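PDB 5EHK: lantibiotic dehydratase from Microbispora corallina, which probably uses glutamyl-tRNA to glutamylate serines and threonines of the NAI-107 precursor peptide and then eliminates glutamate to leave dehydroamino acids. Local coordinates for residues R726-S731 against E758-V764; S731-L736 against E752-T756; L950-T954 against C1082-I1086; A955-A959 against L1040-R1046. All blocks are in the same frame, centred on the assembly; numbering follows the deposited sequence.

Contact 1: residues R726-S731 against E758-V764; sequences RVLAVS and ELIAQQV
Leu-728 and Gln-762 form a hydrogen-bonded antiparallel pair, and the evidence is reciprocal. Leu-728 N donates to Gln-762 O at 2.7 Å in a nearly straight bond (175° at the hydrogen), and Gln-762 N returns the bond to Leu-728 O at 2.6 Å. Val-730 and Ile-760 repeat the pattern with longer bonds, 3.1 Å from Val-730 N to Ile-760 O and 3.2 Å from Ile-760 N to Val-730 O. Between them Ala-729 and Ala-761 make the non-hydrogen-bonded pair.

The side chain of Gln-762 leaves the sheet beside Leu-728. Its CB lies 3.9 Å from Leu-728 CB, the two side chains running side by side in the same direction. Extended beyond CG (chi2 177°), it reaches Val-730, the next residue of that strand on the same face: CD sits 4.0 Å from Val-730 CG2, and NE2 approaches that same methyl. OE1 lies 3.7 Å from Leu-728 CD2, a nonpolar neighbour. Val-730 CB also meets Ile-760 CG1, so this face carries Leu-728, Val-730, Ile-760 and Gln-762. On the reverse face, which is buried, Ala-729 CB packs 3.9 Å from Leu-759 CD1, and Val-727 CB meets Ala-761 CB.

The axes of the two short strands diverge markedly from strict antiparallelism, at 136°. Strand 726-730 lies between strands 760-763 and 735-739, bonding the latter through Val-727 and Ala-729, while strand 760-763 passes the sheet on to antiparallel strand 685-693, where Ala-761 bonds Trp-692.

Contact 2: residues S731-L736 against E752-T756; sequences SMDQRL and ELRRT
Two bent side chains meet here: Gln-734 carries CG between its backbone N and carbonyl carbon (chi1 74°) and folds again at chi2, while Glu-752 sends CG anti to its own N and bends at chi2 (69°). Coming from opposite directions, with amide and carboxylate planes 52° apart, they bring Gln-734 NE2 within 2.9 Å of Glu-752 OE2. The N-H direction is poor, however, and for that reason the pair does not qualify as a hydrogen bond.

Glu-752 OE2 has firmer partners within its own segment. Arg-755 NH1 forms a salt bridge to it at 2.7 Å, the oxygen lying in the guanidinium plane at the edge, and Thr-756 OG1 donates to it at 3.0 Å from above the carboxylate plane. The other oxygen, OE1, is salt-bridged by Arg-131 of helix 119-138, so each carboxylate oxygen has an arginine partner, which probably offsets the buried negative charge.

In the fold, the contact sets the turn of a beta hairpin, between strands 726-730 and 735-739, against the C-terminal end of helix 743-755. The turn is organised by Ser-731, whose OG accepts from Asp-733 N at 2.9 Å in an ST turn. The same hydroxyl donates to Gln-734 OE1, also at 2.9 Å, arriving from above the amide plane, a bond that should help to fix the turn of the amide. Carbon-carbon contact is slight, Ser-731 CB meeting Thr-756 CG2 at 3.8 Å. Separately, the Leu-736 CD2 methyl lies 4.1 Å from the carboxylate oxygen Glu-752 OE1.

Contact 3: residues L950-T954 against C1082-I1086; sequences LDEVT and CNRLI
Apolar packing between Leu-950 and Ile-1086 is the first kind of contact: Leu-950 CG stands 3.8 Å from Ile-1086 CG2, the two side chains sliding past each other in opposite directions. Thr-954 adds its methyl one turn further on, where CG2 lies 4.1 Å from both Cys-1082 SG and Ile-1086 CD1.

The second kind is a hydroxyl set against hydrocarbon. Thr-954 OG1 comes within 3.5 Å of Leu-1085 CG and CB, and Ile-1086 CG2 closes in on the same oxygen. Nothing across the contact satisfies this buried hydroxyl. It is satisfied within its own helix: with OG1 anti to the carbonyl carbon and beside the backbone N (chi1 -58°), it donates to Leu-950 O at 2.9 Å, arriving about 40° above the carbonyl plane. That oxygen also accepts the helical bond from Thr-954 N, again at 2.9 Å, so two donors of one residue grip it.

Backbone and ionic bonds complete the account. Ile-1086 N bonds Cys-1082 O at 2.6 Å just where the chain leaves helical geometry, and Asp-951 OD1 is engaged by Arg-1092 in a salt bridge.

The start of helix 950-965 thus packs on the end of helix 1068-1085. Val-1096 of helix 1090-1109 touches Thr-954 and also Ile-1086, just beyond the end of helix 1068-1085, and helix 920-942 adds Leu-938 beside Leu-950 and Ala-934 beside Leu-1085.

Contact 4: residues A955-A959 against L1040-R1046; sequences AISAA and LAALESR
Arg-1046 NH2 is placed beside two oxygens of Ser-957, the carbonyl O and the hydroxyl OG. The modelled bond to Ser-957 O, 2.5 Å from Arg-1046 NH2, is too short and too bent (115° at the hydrogen) for its exact length to be trusted, although the oxygen does lie at the guanidinium edge near its plane. Ser-957 OG is 3.0 Å from Arg-1046 NH2; its first torsion, anti to the backbone N at -163°, turns the hydroxyl toward the arginine. The guanidinium has a firmer partner outside the two segments, since NE forms a salt bridge with Asp-930 of helix 920-942. That salt bridge, with Leu-1043 at one guanidinium face, should limit rotation of the group, whose chain reaches them through a bend at chi2 (94°).

Leu-1043 works on two fronts. Its CD2 rests against that face, offset toward the rim, and lies 3.4 Å from Ser-957 OG. The other methyl, CD1, meets Ile-956 CG2 at 4.2 Å. Leu-1040 extends this apolar patch, with CD2 4.1 Å from Ile-956 CG2, and Ile-956 crosses each leucine at about a right angle.

The facing segment spans the junction of helices 1034-1042 and 1044-1059, with Leu-1043 between them. Leu-1043 N bonds Leu-1040 O at 3.1 Å and Glu-1044 N bonds Ala-1041 O at 3.1 Å, spacings of three residues that keep the turn tight. The motif is therefore a helix, 950-965, packed across the junction of two consecutive helices, within the helix-rich part of the lantibiotic dehydratase C-terminal family region.

The four contacts fall into two separate pairs. Contacts 1 and 2, with centres 9 Å apart, share Ser-731 and the hairpin of strands 726-730 and 735-739; contact 2 is nested in the chain loop that contact 1 closes. Contacts 3 and 4, centres 11 Å apart, use successive turns of helix 950-965, and contact 4 is nested in the loop closed by contact 3. Asp-930 of helix 920-942 also pairs with Arg-1084 of contact 3, linking the two. The pairs follow in series along the chain, with contacts 1 and 3 centred 63 Å apart. This separation is consistent with distinct glutamylation and elimination regions in tRNA-dependent lantibiotic dehydratases.

Contact 1: residues R726-S731 against E758-V764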
loop_
_atom_site.group_PDB
_atom_site.type_symbol
_atom_site.label_atom_id
_atom_site.label_comp_id
_atom_site.label_asym_id
_atom_site.label_seq_id
_atom_site.Cartn_x
_atom_site.Cartn_y
_atom_site.Cartn_z
ATOM N N ARG A 726 34.651 -1.505 -25.896
ATOM C CA ARG A 726 33.741 -2.651 -25.982
ATOM C C ARG A 726 32.796 -2.716 -24.787
ATOM O O ARG A 726 33.212 -2.595 -23.616
ATOM C CB ARG A 726 34.496 -3.976 -26.148
ATOM C CG ARG A 726 35.059 -4.219 -27.548
ATOM C CD ARG A 726 36.193 -5.237 -27.515
ATOM N NE ARG A 726 37.336 -4.723 -26.764
ATOM C CZ ARG A 726 38.451 -5.402 -26.515
ATOM N NH1 ARG A 726 38.579 -6.657 -26.927
ATOM N NH2 ARG A 726 39.424 -4.829 -25.826
ATOM N N VAL A 727 31.518 -2.901 -25.099
ATOM C CA VAL A 727 30.497 -2.987 -24.075
ATOM C C VAL A 727 29.551 -4.129 -24.396
ATOM O O VAL A 727 29.425 -4.549 -25.541
ATOM C CB VAL A 727 29.702 -1.670 -23.917
ATOM C CG1 VAL A 727 30.604 -0.558 -23.390
ATOM C CG2 VAL A 727 29.085 -1.269 -25.226
ATOM N N LEU A 728 28.922 -4.651 -23.355
ATOM C CA LEU A 728 27.793 -5.541 -23.514
ATOM C C LEU A 728 26.555 -4.666 -23.340
ATOM O O LEU A 728 26.406 -3.983 -22.311
ATOM C CB LEU A 728 27.835 -6.619 -22.435
ATOM C CG LEU A 728 26.955 -7.865 -22.578
ATOM C CD1 LEU A 728 27.247 -8.634 -23.871
ATOM C CD2 LEU A 728 27.122 -8.765 -21.359
ATOM N N ALA A 729 25.700 -4.644 -24.361
ATOM C CA ALA A 729 24.429 -3.916 -24.293
ATOM C C ALA A 729 23.343 -4.860 -23.786
ATOM O O ALA A 729 22.978 -5.820 -24.471
ATOM C CB ALA A 729 24.055 -3.334 -25.651
ATOM N N VAL A 730 22.869 -4.607 -22.570
ATOM C CA VAL A 730 21.964 -5.526 -21.883
ATOM C C VAL A 730 20.538 -5.004 -21.701
ATOM O O VAL A 730 20.324 -3.900 -21.200
ATOM C CB VAL A 730 22.515 -5.912 -20.476
ATOM C CG1 VAL A 730 21.575 -6.897 -19.778
ATOM C CG2 VAL A 730 23.911 -6.514 -20.588
ATOM N N SER A 731 19.565 -5.811 -22.103
ATOM C CA SER A 731 18.190 -5.626 -21.655
ATOM C C SER A 731 17.621 -6.965 -21.184
ATOM O O SER A 731 18.370 -7.895 -20.891
ATOM C CB SER A 731 17.320 -5.044 -22.752
ATOM O OG SER A 731 16.284 -5.947 -23.086
ATOM N N GLU A 758 15.435 1.430 -21.862
ATOM C CA GLU A 758 16.055 1.200 -20.562
ATOM C C GLU A 758 17.353 0.383 -20.681
ATOM O O GLU A 758 17.817 -0.211 -19.710
ATOM C CB GLU A 758 15.057 0.537 -19.601
ATOM C CG GLU A 758 14.774 -0.940 -19.893
ATOM C CD GLU A 758 14.101 -1.176 -21.239
ATOM O OE1 GLU A 758 13.677 -0.192 -21.894
ATOM O OE2 GLU A 758 14.010 -2.355 -21.650
ATOM N N LEU A 759 17.952 0.396 -21.869
ATOM C CA LEU A 759 19.163 -0.377 -22.160
ATOM C C LEU A 759 20.337 0.098 -21.315
ATOM O O LEU A 759 20.419 1.267 -20.939
ATOM C CB LEU A 759 19.507 -0.271 -23.651
ATOM C CG LEU A 759 20.645 -1.036 -24.343
ATOM C CD1 LEU A 759 20.524 -2.526 -24.186
ATOM C CD2 LEU A 759 20.668 -0.664 -25.827
ATOM N N ILE A 760 21.236 -0.823 -20.989
ATOM C CA ILE A 760 22.434 -0.462 -20.253
ATOM C C ILE A 760 23.690 -0.985 -20.947
ATOM O O ILE A 760 23.612 -1.670 -21.970
ATOM C CB ILE A 760 22.402 -1.006 -18.828
ATOM C CG1 ILE A 760 22.337 -2.530 -18.856
ATOM C CG2 ILE A 760 21.257 -0.393 -18.082
ATOM C CD1 ILE A 760 22.556 -3.176 -17.515
ATOM N N ALA A 761 24.848 -0.622 -20.404
ATOM C CA ALA A 761 26.116 -1.088 -20.941
ATOM C C ALA A 761 26.935 -1.754 -19.852
ATOM O O ALA A 761 27.206 -1.144 -18.813
ATOM C CB ALA A 761 26.875 0.056 -21.543
ATOM N N GLN A 762 27.338 -3.000 -20.093
ATOM C CA GLN A 762 28.227 -3.679 -19.163
ATOM C C GLN A 762 29.655 -3.773 -19.707
ATOM O O GLN A 762 29.890 -3.996 -20.912
ATOM C CB GLN A 762 27.711 -5.076 -18.848
ATOM C CG GLN A 762 26.825 -5.173 -17.616
ATOM C CD GLN A 762 26.276 -6.588 -17.410
ATOM O OE1 GLN A 762 26.886 -7.584 -17.830
ATOM N NE2 GLN A 762 25.096 -6.675 -16.799
ATOM N N GLN A 763 30.613 -3.586 -18.805
ATOM C CA GLN A 763 31.985 -3.885 -19.125
ATOM C C GLN A 763 32.109 -5.390 -19.311
ATOM O O GLN A 763 31.654 -6.164 -18.462
ATOM C CB GLN A 763 32.933 -3.395 -18.038
ATOM C CG GLN A 763 34.394 -3.618 -18.401
ATOM C CD GLN A 763 35.358 -2.909 -17.465
ATOM O OE1 GLN A 763 35.143 -2.848 -16.243
ATOM N NE2 GLN A 763 36.447 -2.386 -18.035
ATOM N N VAL A 764 32.698 -5.780 -20.443
ATOM C CA VAL A 764 32.934 -7.175 -20.795
ATOM C C VAL A 764 33.854 -7.886 -19.799
ATOM O O VAL A 764 34.851 -7.321 -19.343
ATOM C CB VAL A 764 33.553 -7.258 -22.181
ATOM C CG1 VAL A 764 33.792 -8.699 -22.584
ATOM C CG2 VAL A 764 32.660 -6.564 -23.179
#

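Contact 2: residues S731-L736 against E752-T756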
loop_
_atom_site.group_PDB
_atom_site.type_symbol
_atom_site.label_atom_id
_atom_site.label_comp_id
_atom_site.label_asym_id
_atom_site.label_seq_id
_atom_site.Cartn_x
_atom_site.Cartn_y
_atom_site.Cartn_z
ATOM N N SER A 731 19.565 -5.811 -22.103
ATOM C CA SER A 731 18.190 -5.626 -21.655
ATOM C C SER A 731 17.621 -6.965 -21.184
ATOM O O SER A 731 18.370 -7.895 -20.891
ATOM C CB SER A 731 17.320 -5.044 -22.752
ATOM O OG SER A 731 16.284 -5.947 -23.086
ATOM N N MET A 732 16.300 -7.068 -21.108
ATOM C CA MET A 732 15.685 -8.329 -20.730
ATOM C C MET A 732 15.858 -9.309 -21.877
ATOM O O MET A 732 16.160 -10.483 -21.668
ATOM C CB MET A 732 14.206 -8.139 -20.414
ATOM C CG MET A 732 13.470 -9.427 -20.042
ATOM S SD MET A 732 11.688 -9.190 -19.834
ATOM C CE MET A 732 11.229 -8.675 -21.494
ATOM N N ASP A 733 15.678 -8.809 -23.095
ATOM C CA ASP A 733 15.709 -9.657 -24.289
ATOM C C ASP A 733 17.075 -9.838 -24.978
ATOM O O ASP A 733 17.269 -10.827 -25.692
ATOM C CB ASP A 733 14.645 -9.206 -25.298
ATOM C CG ASP A 733 13.264 -9.768 -24.979
ATOM O OD1 ASP A 733 13.146 -11.009 -24.835
ATOM O OD2 ASP A 733 12.305 -8.972 -24.850
ATOM N N GLN A 734 18.015 -8.905 -24.774
ATOM C CA GLN A 734 19.314 -8.995 -25.464
ATOM C C GLN A 734 20.548 -8.842 -24.563
ATOM O O GLN A 734 20.602 -8.004 -23.663
ATOM C CB GLN A 734 19.424 -8.029 -26.649
ATOM C CG GLN A 734 19.602 -6.574 -26.273
ATOM C CD GLN A 734 18.308 -5.918 -25.848
ATOM O OE1 GLN A 734 17.260 -6.567 -25.771
ATOM N NE2 GLN A 734 18.367 -4.611 -25.593
ATOM N N ARG A 735 21.519 -9.705 -24.825
ATOM C CA ARG A 735 22.898 -9.457 -24.481
ATOM C C ARG A 735 23.477 -9.070 -25.832
ATOM O O ARG A 735 23.253 -9.767 -26.826
ATOM C CB ARG A 735 23.536 -10.752 -23.983
ATOM C CG ARG A 735 23.009 -11.237 -22.640
ATOM C CD ARG A 735 23.501 -12.649 -22.356
ATOM N NE ARG A 735 23.094 -13.127 -21.032
ATOM C CZ ARG A 735 21.882 -13.602 -20.739
ATOM N NH1 ARG A 735 20.937 -13.665 -21.669
ATOM N NH2 ARG A 735 21.609 -14.013 -19.509
ATOM N N LEU A 736 24.200 -7.961 -25.894
ATOM C CA LEU A 736 24.716 -7.505 -27.181
ATOM C C LEU A 736 26.157 -6.990 -27.104
ATOM O O LEU A 736 26.414 -5.884 -26.620
ATOM C CB LEU A 736 23.779 -6.474 -27.792
ATOM C CG LEU A 736 23.709 -6.488 -29.317
ATOM C CD1 LEU A 736 23.575 -7.915 -29.818
ATOM C CD2 LEU A 736 22.551 -5.619 -29.820
ATOM N N GLU A 752 19.109 0.129 -31.441
ATOM C CA GLU A 752 18.753 -0.664 -30.271
ATOM C C GLU A 752 18.271 0.213 -29.117
ATOM O O GLU A 752 17.429 -0.211 -28.325
ATOM C CB GLU A 752 19.922 -1.555 -29.835
ATOM C CG GLU A 752 19.575 -2.539 -28.731
ATOM C CD GLU A 752 18.621 -3.644 -29.182
ATOM O OE1 GLU A 752 18.741 -4.141 -30.324
ATOM O OE2 GLU A 752 17.736 -4.013 -28.383
ATOM N N LEU A 753 18.826 1.420 -29.007
ATOM C CA LEU A 753 18.427 2.341 -27.945
ATOM C C LEU A 753 17.080 3.012 -28.215
ATOM O O LEU A 753 16.270 3.175 -27.304
ATOM C CB LEU A 753 19.513 3.382 -27.673
ATOM C CG LEU A 753 19.231 4.322 -26.495
ATOM C CD1 LEU A 753 18.720 3.554 -25.291
ATOM C CD2 LEU A 753 20.478 5.108 -26.126
ATOM N N ARG A 754 16.838 3.389 -29.464
ATOM C CA ARG A 754 15.544 3.943 -29.842
ATOM C C ARG A 754 14.494 2.894 -29.533
ATOM O O ARG A 754 13.400 3.197 -29.051
ATOM C CB ARG A 754 15.513 4.276 -31.337
ATOM C CG ARG A 754 16.535 5.324 -31.789
ATOM C CD ARG A 754 16.568 5.472 -33.313
ATOM N NE ARG A 754 15.284 5.921 -33.848
ATOM C CZ ARG A 754 15.017 6.073 -35.143
ATOM N NH1 ARG A 754 15.946 5.811 -36.053
ATOM N NH2 ARG A 754 13.816 6.486 -35.527
ATOM N N ARG A 755 14.862 1.647 -29.795
ATOM C CA ARG A 755 13.979 0.503 -29.633
ATOM C C ARG A 755 13.821 0.051 -28.174
ATOM O O ARG A 755 12.720 -0.263 -27.741
ATOM C CB ARG A 755 14.469 -0.643 -30.519
ATOM C CG ARG A 755 13.772 -1.952 -30.288
ATOM C CD ARG A 755 14.367 -3.058 -31.140
ATOM N NE ARG A 755 13.742 -4.334 -30.821
ATOM C CZ ARG A 755 14.190 -5.168 -29.894
ATOM N NH1 ARG A 755 15.286 -4.874 -29.216
ATOM N NH2 ARG A 755 13.549 -6.307 -29.660
ATOM N N THR A 756 14.914 0.014 -27.419
ATOM C CA THR A 756 14.856 -0.438 -26.028
ATOM C C THR A 756 15.457 0.599 -25.082
ATOM O O THR A 756 16.627 0.494 -24.717
ATOM C CB THR A 756 15.644 -1.758 -25.842
ATOM O OG1 THR A 756 15.490 -2.585 -27.002
ATOM C CG2 THR A 756 15.159 -2.513 -24.618
#

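Contact 3: residues L950-T954 against C1082-I1086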
loop_
_atom_site.group_PDB
_atom_site.type_symbol
_atom_site.label_atom_id
_atom_site.label_comp_id
_atom_site.label_asym_id
_atom_site.label_seq_id
_atom_site.Cartn_x
_atom_site.Cartn_y
_atom_site.Cartn_z
ATOM N N LEU A 950 -10.708 0.580 33.271
ATOM C CA LEU A 950 -11.093 -0.546 32.450
ATOM C C LEU A 950 -10.025 -1.630 32.457
ATOM O O LEU A 950 -10.345 -2.803 32.542
ATOM C CB LEU A 950 -11.350 -0.069 31.026
ATOM C CG LEU A 950 -12.359 -0.827 30.169
ATOM C CD1 LEU A 950 -13.665 -1.078 30.911
ATOM C CD2 LEU A 950 -12.616 -0.033 28.908
ATOM N N ASP A 951 -8.754 -1.248 32.393
ATOM C CA ASP A 951 -7.674 -2.238 32.409
ATOM C C ASP A 951 -7.685 -3.030 33.706
ATOM O O ASP A 951 -7.399 -4.232 33.728
ATOM C CB ASP A 951 -6.304 -1.595 32.219
ATOM C CG ASP A 951 -6.121 -1.014 30.839
ATOM O OD1 ASP A 951 -7.140 -0.767 30.162
ATOM O OD2 ASP A 951 -4.954 -0.826 30.419
ATOM N N GLU A 952 -8.009 -2.346 34.791
ATOM C CA GLU A 952 -8.114 -3.016 36.070
ATOM C C GLU A 952 -9.240 -4.041 36.075
ATOM O O GLU A 952 -9.003 -5.212 36.354
ATOM C CB GLU A 952 -8.271 -2.004 37.212
ATOM C CG GLU A 952 -6.931 -1.439 37.685
ATOM C CD GLU A 952 -7.073 -0.169 38.495
ATOM O OE1 GLU A 952 -8.038 0.594 38.252
ATOM O OE2 GLU A 952 -6.235 0.052 39.395
ATOM N N VAL A 953 -10.451 -3.619 35.731
ATOM C CA VAL A 953 -11.583 -4.535 35.778
ATOM C C VAL A 953 -11.366 -5.679 34.786
ATOM O O VAL A 953 -11.826 -6.794 35.023
ATOM C CB VAL A 953 -12.939 -3.832 35.560
ATOM C CG1 VAL A 953 -13.031 -2.593 36.453
ATOM C CG2 VAL A 953 -13.122 -3.454 34.107
ATOM N N THR A 954 -10.638 -5.412 33.697
ATOM C CA THR A 954 -10.319 -6.456 32.719
ATOM C C THR A 954 -9.313 -7.457 33.281
ATOM O O THR A 954 -9.470 -8.668 33.101
ATOM C CB THR A 954 -9.857 -5.887 31.366
ATOM O OG1 THR A 954 -10.887 -5.043 30.838
ATOM C CG2 THR A 954 -9.605 -7.011 30.348
ATOM N N CYS A 1082 -11.200 -10.243 26.893
ATOM C CA CYS A 1082 -10.535 -9.001 26.557
ATOM C C CYS A 1082 -11.191 -8.318 25.353
ATOM O O CYS A 1082 -11.361 -7.092 25.342
ATOM C CB CYS A 1082 -9.048 -9.241 26.292
ATOM S SG CYS A 1082 -8.128 -9.741 27.741
ATOM N N ASN A 1083 -11.568 -9.111 24.356
ATOM C CA ASN A 1083 -12.255 -8.568 23.206
ATOM C C ASN A 1083 -13.510 -7.852 23.672
ATOM O O ASN A 1083 -13.694 -6.696 23.366
ATOM C CB ASN A 1083 -12.602 -9.642 22.164
ATOM C CG ASN A 1083 -13.293 -9.050 20.926
ATOM O OD1 ASN A 1083 -14.518 -9.098 20.799
ATOM N ND2 ASN A 1083 -12.510 -8.486 20.020
ATOM N N ARG A 1084 -14.332 -8.485 24.495
ATOM C CA ARG A 1084 -15.574 -7.832 24.840
ATOM C C ARG A 1084 -15.370 -6.557 25.634
ATOM O O ARG A 1084 -16.158 -5.630 25.533
ATOM C CB ARG A 1084 -16.493 -8.778 25.599
ATOM C CG ARG A 1084 -17.302 -9.664 24.707
ATOM C CD ARG A 1084 -18.177 -10.553 25.534
ATOM N NE ARG A 1084 -17.570 -11.860 25.727
ATOM C CZ ARG A 1084 -17.623 -12.833 24.826
ATOM N NH1 ARG A 1084 -18.240 -12.637 23.660
ATOM N NH2 ARG A 1084 -17.060 -13.997 25.090
ATOM N N LEU A 1085 -14.314 -6.526 26.429
ATOM C CA LEU A 1085 -14.093 -5.433 27.357
ATOM C C LEU A 1085 -13.172 -4.359 26.733
ATOM O O LEU A 1085 -13.514 -3.175 26.728
ATOM C CB LEU A 1085 -13.524 -5.975 28.671
ATOM C CG LEU A 1085 -14.175 -5.848 30.055
ATOM C CD1 LEU A 1085 -15.564 -5.269 30.058
ATOM C CD2 LEU A 1085 -14.158 -7.191 30.732
ATOM N N ILE A 1086 -12.048 -4.757 26.143
ATOM C CA ILE A 1086 -11.129 -3.754 25.589
ATOM C C ILE A 1086 -10.712 -4.179 24.198
ATOM O O ILE A 1086 -11.491 -4.800 23.460
ATOM C CB ILE A 1086 -9.869 -3.574 26.464
ATOM C CG1 ILE A 1086 -9.183 -4.923 26.686
ATOM C CG2 ILE A 1086 -10.222 -2.955 27.817
ATOM C CD1 ILE A 1086 -7.882 -4.827 27.400
#

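Contact 4: residues A955-A959 against L1040-R1046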
loop_
_atom_site.group_PDB
_atom_site.type_symbol
_atom_site.label_atom_id
_atom_site.label_comp_id
_atom_site.label_asym_id
_atom_site.label_seq_id
_atom_site.Cartn_x
_atom_site.Cartn_y
_atom_site.Cartn_z
ATOM N N ALA A 955 -8.282 -6.949 33.955
ATOM C CA ALA A 955 -7.333 -7.807 34.664
ATOM C C ALA A 955 -8.085 -8.647 35.698
ATOM O O ALA A 955 -7.927 -9.867 35.766
ATOM C CB ALA A 955 -6.286 -6.959 35.357
ATOM N N ILE A 956 -8.938 -7.986 36.470
ATOM C CA ILE A 956 -9.788 -8.667 37.417
ATOM C C ILE A 956 -10.608 -9.728 36.709
ATOM O O ILE A 956 -10.696 -10.854 37.177
ATOM C CB ILE A 956 -10.712 -7.676 38.130
ATOM C CG1 ILE A 956 -9.890 -6.683 38.944
ATOM C CG2 ILE A 956 -11.711 -8.392 39.018
ATOM C CD1 ILE A 956 -10.730 -5.559 39.518
ATOM N N SER A 957 -11.162 -9.385 35.552
ATOM C CA SER A 957 -11.997 -10.325 34.808
ATOM C C SER A 957 -11.182 -11.509 34.266
ATOM O O SER A 957 -11.634 -12.648 34.335
ATOM C CB SER A 957 -12.762 -9.617 33.689
ATOM O OG SER A 957 -13.843 -10.399 33.223
ATOM N N ALA A 958 -9.974 -11.265 33.774
ATOM C CA ALA A 958 -9.134 -12.377 33.325
ATOM C C ALA A 958 -8.842 -13.357 34.451
ATOM O O ALA A 958 -9.049 -14.570 34.305
ATOM C CB ALA A 958 -7.865 -11.887 32.751
ATOM N N ALA A 959 -8.375 -12.826 35.579
ATOM C CA ALA A 959 -7.946 -13.667 36.689
ATOM C C ALA A 959 -9.112 -14.441 37.268
ATOM O O ALA A 959 -8.973 -15.611 37.658
ATOM C CB ALA A 959 -7.299 -12.831 37.754
ATOM N N LEU A 1040 -16.984 -7.684 41.422
ATOM C CA LEU A 1040 -17.076 -9.136 41.583
ATOM C C LEU A 1040 -18.492 -9.692 41.390
ATOM O O LEU A 1040 -18.650 -10.792 40.858
ATOM C CB LEU A 1040 -16.483 -9.589 42.919
ATOM C CG LEU A 1040 -14.972 -9.411 43.099
ATOM C CD1 LEU A 1040 -14.505 -10.145 44.350
ATOM C CD2 LEU A 1040 -14.196 -9.884 41.893
ATOM N N ALA A 1041 -19.508 -8.946 41.816
ATOM C CA ALA A 1041 -20.891 -9.393 41.642
ATOM C C ALA A 1041 -21.206 -9.531 40.155
ATOM O O ALA A 1041 -21.805 -10.522 39.718
ATOM C CB ALA A 1041 -21.862 -8.416 42.281
ATOM N N ALA A 1042 -20.764 -8.549 39.375
ATOM C CA ALA A 1042 -21.046 -8.530 37.950
ATOM C C ALA A 1042 -20.412 -9.712 37.207
ATOM O O ALA A 1042 -20.799 -10.009 36.087
ATOM C CB ALA A 1042 -20.591 -7.207 37.342
ATOM N N LEU A 1043 -19.464 -10.391 37.855
ATOM C CA LEU A 1043 -18.765 -11.554 37.302
ATOM C C LEU A 1043 -19.232 -12.922 37.807
ATOM O O LEU A 1043 -18.640 -13.936 37.454
ATOM C CB LEU A 1043 -17.272 -11.457 37.603
ATOM C CG LEU A 1043 -16.478 -10.305 37.035
ATOM C CD1 LEU A 1043 -15.106 -10.357 37.641
ATOM C CD2 LEU A 1043 -16.374 -10.443 35.551
ATOM N N GLU A 1044 -20.239 -12.964 38.664
ATOM C CA GLU A 1044 -20.584 -14.232 39.312
ATOM C C GLU A 1044 -21.132 -15.246 38.333
ATOM O O GLU A 1044 -20.621 -16.350 38.201
ATOM C CB GLU A 1044 -21.550 -14.033 40.475
ATOM C CG GLU A 1044 -20.863 -13.499 41.702
ATOM C CD GLU A 1044 -21.800 -13.357 42.874
ATOM O OE1 GLU A 1044 -22.809 -14.106 42.912
ATOM O OE2 GLU A 1044 -21.529 -12.493 43.747
ATOM N N SER A 1045 -22.214 -14.855 37.687
ATOM C CA SER A 1045 -22.886 -15.683 36.730
ATOM C C SER A 1045 -21.909 -16.162 35.637
ATOM O O SER A 1045 -21.946 -17.313 35.189
ATOM C CB SER A 1045 -24.059 -14.895 36.164
ATOM O OG SER A 1045 -24.322 -15.288 34.845
ATOM N N ARG A 1046 -20.979 -15.315 35.237
ATOM C CA ARG A 1046 -20.055 -15.790 34.234
ATOM C C ARG A 1046 -18.981 -16.699 34.844
ATOM O O ARG A 1046 -18.513 -17.644 34.193
ATOM C CB ARG A 1046 -19.473 -14.640 33.400
ATOM C CG ARG A 1046 -18.042 -14.309 33.706
ATOM C CD ARG A 1046 -17.036 -15.003 32.798
ATOM N NE ARG A 1046 -15.812 -14.213 32.831
ATOM C CZ ARG A 1046 -15.039 -14.081 33.904
ATOM N NH1 ARG A 1046 -15.324 -14.714 35.026
ATOM N NH2 ARG A 1046 -13.966 -13.319 33.858
#